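Local atomic coordinates of T-lymphoma invasion and metastasis-inducing protein 1 (Homo sapiens, PDB entry 4K2P), a protein that probably binds phosphoinositides and, through its PH and coiled-coil regions, takes part in protein-protein interactions linked to Par-3 and tight junctions. Residues Tyr39-Ser42 with Thr47-Phe50; Gln77-His82 with Ala98-Thr103. The protein carries 5 engineered substitutions. One frame throughout, in Å; residues are numbered along the deposited sequence.

How the contacts relate
Both contacts belong to the PH domain sheet, but they join it differently. Contact 1 is a buried hairpin between adjacent strands, 37-44 and 47-51. It combines backbone hydrogen bonds with aromatic and aliphatic packing. Contact 2 is smaller and partly buried. It has no hydrogen bond across it, because strand 88-92 runs between strands 75-78 and 98-102; a few side-chain atoms of Val79, His82 and Leu100 just meet. The centres of contact 1 and contact 2 are about 16 Å apart. Phe101, next to Leu100 but on the opposite face of strand 98-102, takes no part in contact 2 and packs on contact 1: Phe101 CE1 lies 3.8 Å from Phe50 CE2.

Contact 1 (Tyr39-Ser42 with Thr47-Phe50)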
# COMPACT_ATOMS: atom_id res chain seq x y z
N TYR A 39 4.75 7.24 -20.20
CA TYR A 39 4.94 5.87 -20.62
C TYR A 39 3.61 5.30 -21.07
O TYR A 39 2.56 5.75 -20.64
CB TYR A 39 5.46 5.00 -19.47
CG TYR A 39 6.84 5.30 -18.99
CD1 TYR A 39 7.95 4.81 -19.65
CD2 TYR A 39 7.04 6.05 -17.83
CE1 TYR A 39 9.23 5.07 -19.19
CE2 TYR A 39 8.31 6.32 -17.37
CZ TYR A 39 9.40 5.82 -18.05
OH TYR A 39 10.67 6.09 -17.59
N TRP A 40 3.67 4.31 -21.94
CA TRP A 40 2.57 3.37 -22.09
C TRP A 40 2.71 2.33 -20.97
O TRP A 40 3.70 1.63 -20.88
CB TRP A 40 2.60 2.70 -23.45
CG TRP A 40 1.44 1.81 -23.69
CD1 TRP A 40 1.42 0.45 -23.66
CD2 TRP A 40 0.10 2.22 -24.00
NE1 TRP A 40 0.16 -0.01 -23.93
CE2 TRP A 40 -0.67 1.06 -24.14
CE3 TRP A 40 -0.52 3.46 -24.17
CZ2 TRP A 40 -2.03 1.09 -24.45
CZ3 TRP A 40 -1.86 3.50 -24.47
CH2 TRP A 40 -2.61 2.32 -24.60
N VAL A 41 1.72 2.27 -20.09
CA VAL A 41 1.78 1.40 -18.93
C VAL A 41 0.79 0.27 -19.12
O VAL A 41 -0.37 0.50 -19.40
CB VAL A 41 1.47 2.17 -17.64
CG1 VAL A 41 1.49 1.23 -16.42
CG2 VAL A 41 2.47 3.29 -17.46
N SER A 42 1.27 -0.96 -18.94
CA SER A 42 0.48 -2.15 -19.19
C SER A 42 0.54 -3.11 -18.01
O SER A 42 1.60 -3.57 -17.62
CB SER A 42 0.98 -2.85 -20.46
OG SER A 42 0.21 -3.98 -20.76
N THR A 47 2.23 -7.30 -12.58
CA THR A 47 3.36 -6.46 -12.97
C THR A 47 2.91 -5.33 -13.88
O THR A 47 2.14 -5.53 -14.81
CB THR A 47 4.44 -7.30 -13.68
OG1 THR A 47 4.83 -8.38 -12.83
CG2 THR A 47 5.67 -6.45 -14.00
N LEU A 48 3.35 -4.12 -13.56
CA LEU A 48 3.20 -2.98 -14.45
C LEU A 48 4.44 -2.88 -15.33
O LEU A 48 5.54 -2.73 -14.83
CB LEU A 48 3.01 -1.68 -13.66
CG LEU A 48 1.69 -1.48 -12.94
CD1 LEU A 48 1.77 -0.23 -12.07
CD2 LEU A 48 0.55 -1.37 -13.91
N PHE A 49 4.24 -2.97 -16.64
CA PHE A 49 5.30 -2.81 -17.62
C PHE A 49 5.23 -1.42 -18.23
O PHE A 49 4.17 -0.95 -18.62
CB PHE A 49 5.18 -3.88 -18.71
CG PHE A 49 5.36 -5.27 -18.20
CD1 PHE A 49 6.62 -5.83 -18.09
CD2 PHE A 49 4.26 -6.03 -17.81
CE1 PHE A 49 6.79 -7.12 -17.62
CE2 PHE A 49 4.43 -7.32 -17.34
CZ PHE A 49 5.69 -7.86 -17.23
N PHE A 50 6.39 -0.78 -18.32
CA PHE A 50 6.49 0.59 -18.81
C PHE A 50 7.21 0.61 -20.13
O PHE A 50 8.35 0.14 -20.22
CB PHE A 50 7.22 1.46 -17.78
CG PHE A 50 6.51 1.57 -16.47
CD1 PHE A 50 6.45 0.50 -15.61
CD2 PHE A 50 5.93 2.76 -16.08
CE1 PHE A 50 5.79 0.60 -14.40
CE2 PHE A 50 5.27 2.87 -14.87
CZ PHE A 50 5.21 1.79 -14.03
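Tyr39-Ser42 and Thr47-Phe50 are paired strands of a beta hairpin in the PH domain. Ser42 and Phe49 form the antiparallel hydrogen-bonded pair: Ser42 N gives to Phe49 O and Phe49 N to Ser42 O, both at 2.9 Å. The Phe49 N bond is nearly straight (178°), the Ser42 N bond more bent. The side chains of Val41 and Phe50, the adjoining non-hydrogen-bonded pair, lie side by side on one face of the sheet. Val41 CG2 touches Phe50 CD2 at 3.8 Å, while Val41 CG1, anti to the backbone N (chi1 178°), reaches Leu48 CD2 at 3.7 Å and lies over the Phe50 ring. Tyr39 and Phe50 make a T-shaped stack, the edge of Phe50 toward the face of Tyr39, with planes at 88° and centroids 5.6 Å apart. Phe50 CB adds a CH-pi contact 4.3 Å from the centroid of the Tyr39 ring. His67 packs against both aromatics. Replacing Tyr39 by an alanine would probably open a gap at the edge and CB of Phe50. On the opposite face, Ser42 O lies at the edge of the Phe49 ring and Thr47 CG2 over its rim. This is an antiparallel hairpin of the PH-domain sandwich, with aromatics on its inner side.

Contact 2 (Gln77-His82 with Ala98-Thr103); sequences QAVPEH and AFLFQT
Leu100 receives two side chains from the segment Gln77-His82, one methyl for each. Leu100 CD2 meets Val79 CG2 at 4.5 Å, a loose apolar touch. Leu100 CD1 meets His82 NE2 at 4.3 Å, approaching the imidazole obliquely. Leu100 has CG beside the backbone N (chi1 -64°) and CD1 extended away from CA, which splits the branch between the two partners. CG2 is the Val79 methyl that reaches the leucine. His82 swings CG anti to the backbone N (chi1 -167°), which carries the ring toward Leu100.

The backbone turn brings these two side chains together. Val79 to His82 is a type I beta turn closed by His82 N to Val79 O at 3.0 Å, with Pro80 and Glu81 at its corners. Val79 and His82, the first and last residues of the turn, both point toward the Leu100 strand. His82 ND1 makes weak hydrogen bonds with the backbone N of Lys84 and Lys85, which probably helps steady the ring with NE2 turned toward Leu100.

Strand 88-92 lies between the two segments, pairing with strand 75-78 and with strand 98-102. Its Val88 and Cys90 pack on Leu100, and Cys90 also touches Val79. Phe19 of strand 10-23 and Trp36 cover Leu100 further. Helix 106-128 meets both segments, with Leu109 touching Ala78 and Thr103.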
# COMPACT_ATOMS: atom_id res chain seq x y z
N GLN A 77 -4.08 4.68 -4.21
CA GLN A 77 -4.93 5.73 -3.65
C GLN A 77 -4.99 6.92 -4.59
O GLN A 77 -3.97 7.37 -5.09
CB GLN A 77 -4.40 6.21 -2.29
CG GLN A 77 -4.44 5.18 -1.18
CD GLN A 77 -5.82 5.00 -0.61
OE1 GLN A 77 -6.26 5.78 0.24
NE2 GLN A 77 -6.51 3.97 -1.06
N ALA A 78 -6.18 7.45 -4.83
CA ALA A 78 -6.32 8.76 -5.45
C ALA A 78 -5.60 9.80 -4.61
O ALA A 78 -5.53 9.67 -3.39
CB ALA A 78 -7.78 9.13 -5.60
N VAL A 79 -5.06 10.81 -5.26
CA VAL A 79 -4.43 11.94 -4.59
C VAL A 79 -5.07 13.22 -5.10
O VAL A 79 -4.41 14.06 -5.70
CB VAL A 79 -2.91 12.00 -4.83
CG1 VAL A 79 -2.26 12.96 -3.85
CG2 VAL A 79 -2.30 10.61 -4.70
N PRO A 80 -6.37 13.39 -4.84
CA PRO A 80 -7.02 14.59 -5.35
C PRO A 80 -6.47 15.86 -4.70
O PRO A 80 -6.72 16.96 -5.19
CB PRO A 80 -8.49 14.38 -4.97
CG PRO A 80 -8.45 13.46 -3.81
CD PRO A 80 -7.28 12.56 -4.05
N GLU A 81 -5.72 15.69 -3.62
CA GLU A 81 -5.12 16.79 -2.87
C GLU A 81 -3.81 17.25 -3.49
O GLU A 81 -3.16 18.15 -2.96
CB GLU A 81 -4.88 16.37 -1.42
CG GLU A 81 -3.77 15.32 -1.20
CD GLU A 81 -4.29 13.88 -1.16
OE1 GLU A 81 -5.38 13.60 -1.70
OE2 GLU A 81 -3.60 13.01 -0.56
N HIS A 82 -3.41 16.62 -4.59
CA HIS A 82 -2.11 16.90 -5.19
C HIS A 82 -2.09 18.37 -5.58
O HIS A 82 -3.02 18.86 -6.23
CB HIS A 82 -1.84 15.99 -6.39
CG HIS A 82 -0.42 16.03 -6.85
ND1 HIS A 82 0.07 17.01 -7.68
CD2 HIS A 82 0.64 15.23 -6.56
CE1 HIS A 82 1.36 16.81 -7.90
NE2 HIS A 82 1.73 15.73 -7.23
N ALA A 98 6.99 3.79 -3.71
CA ALA A 98 5.72 4.31 -4.18
C ALA A 98 5.93 5.17 -5.43
O ALA A 98 7.01 5.73 -5.63
CB ALA A 98 5.02 5.11 -3.09
N PHE A 99 4.89 5.27 -6.24
CA PHE A 99 4.96 5.87 -7.57
C PHE A 99 3.72 6.70 -7.78
O PHE A 99 2.64 6.31 -7.37
CB PHE A 99 5.05 4.79 -8.66
CG PHE A 99 6.11 3.76 -8.40
CD1 PHE A 99 5.83 2.65 -7.61
CD2 PHE A 99 7.37 3.88 -8.95
CE1 PHE A 99 6.80 1.69 -7.36
CE2 PHE A 99 8.35 2.92 -8.71
CZ PHE A 99 8.06 1.83 -7.90
N LEU A 100 3.88 7.88 -8.38
CA LEU A 100 2.74 8.68 -8.80
C LEU A 100 2.42 8.48 -10.28
O LEU A 100 3.32 8.35 -11.10
CB LEU A 100 3.02 10.16 -8.52
CG LEU A 100 3.18 10.54 -7.05
CD1 LEU A 100 3.68 11.96 -6.95
CD2 LEU A 100 1.87 10.39 -6.28
N PHE A 101 1.14 8.52 -10.59
CA PHE A 101 0.62 8.37 -11.94
C PHE A 101 -0.43 9.45 -12.18
O PHE A 101 -1.22 9.75 -11.29
CB PHE A 101 -0.02 7.00 -12.14
CG PHE A 101 0.89 5.84 -11.88
CD1 PHE A 101 1.67 5.31 -12.90
CD2 PHE A 101 0.93 5.25 -10.64
CE1 PHE A 101 2.50 4.22 -12.66
CE2 PHE A 101 1.74 4.16 -10.39
CZ PHE A 101 2.53 3.65 -11.41
N GLN A 102 -0.44 10.04 -13.38
CA GLN A 102 -1.49 10.98 -13.77
C GLN A 102 -2.21 10.46 -15.01
O GLN A 102 -1.57 10.12 -16.02
CB GLN A 102 -0.93 12.38 -14.04
CG GLN A 102 -2.02 13.44 -14.33
CD GLN A 102 -1.47 14.73 -14.91
OE1 GLN A 102 -0.42 14.74 -15.55
NE2 GLN A 102 -2.19 15.83 -14.69
N THR A 103 -3.53 10.40 -14.92
CA THR A 103 -4.39 10.02 -16.03
C THR A 103 -5.28 11.23 -16.43
O THR A 103 -4.97 12.37 -16.07
CB THR A 103 -5.23 8.77 -15.65
OG1 THR A 103 -5.95 8.29 -16.79
CG2 THR A 103 -6.18 9.08 -14.51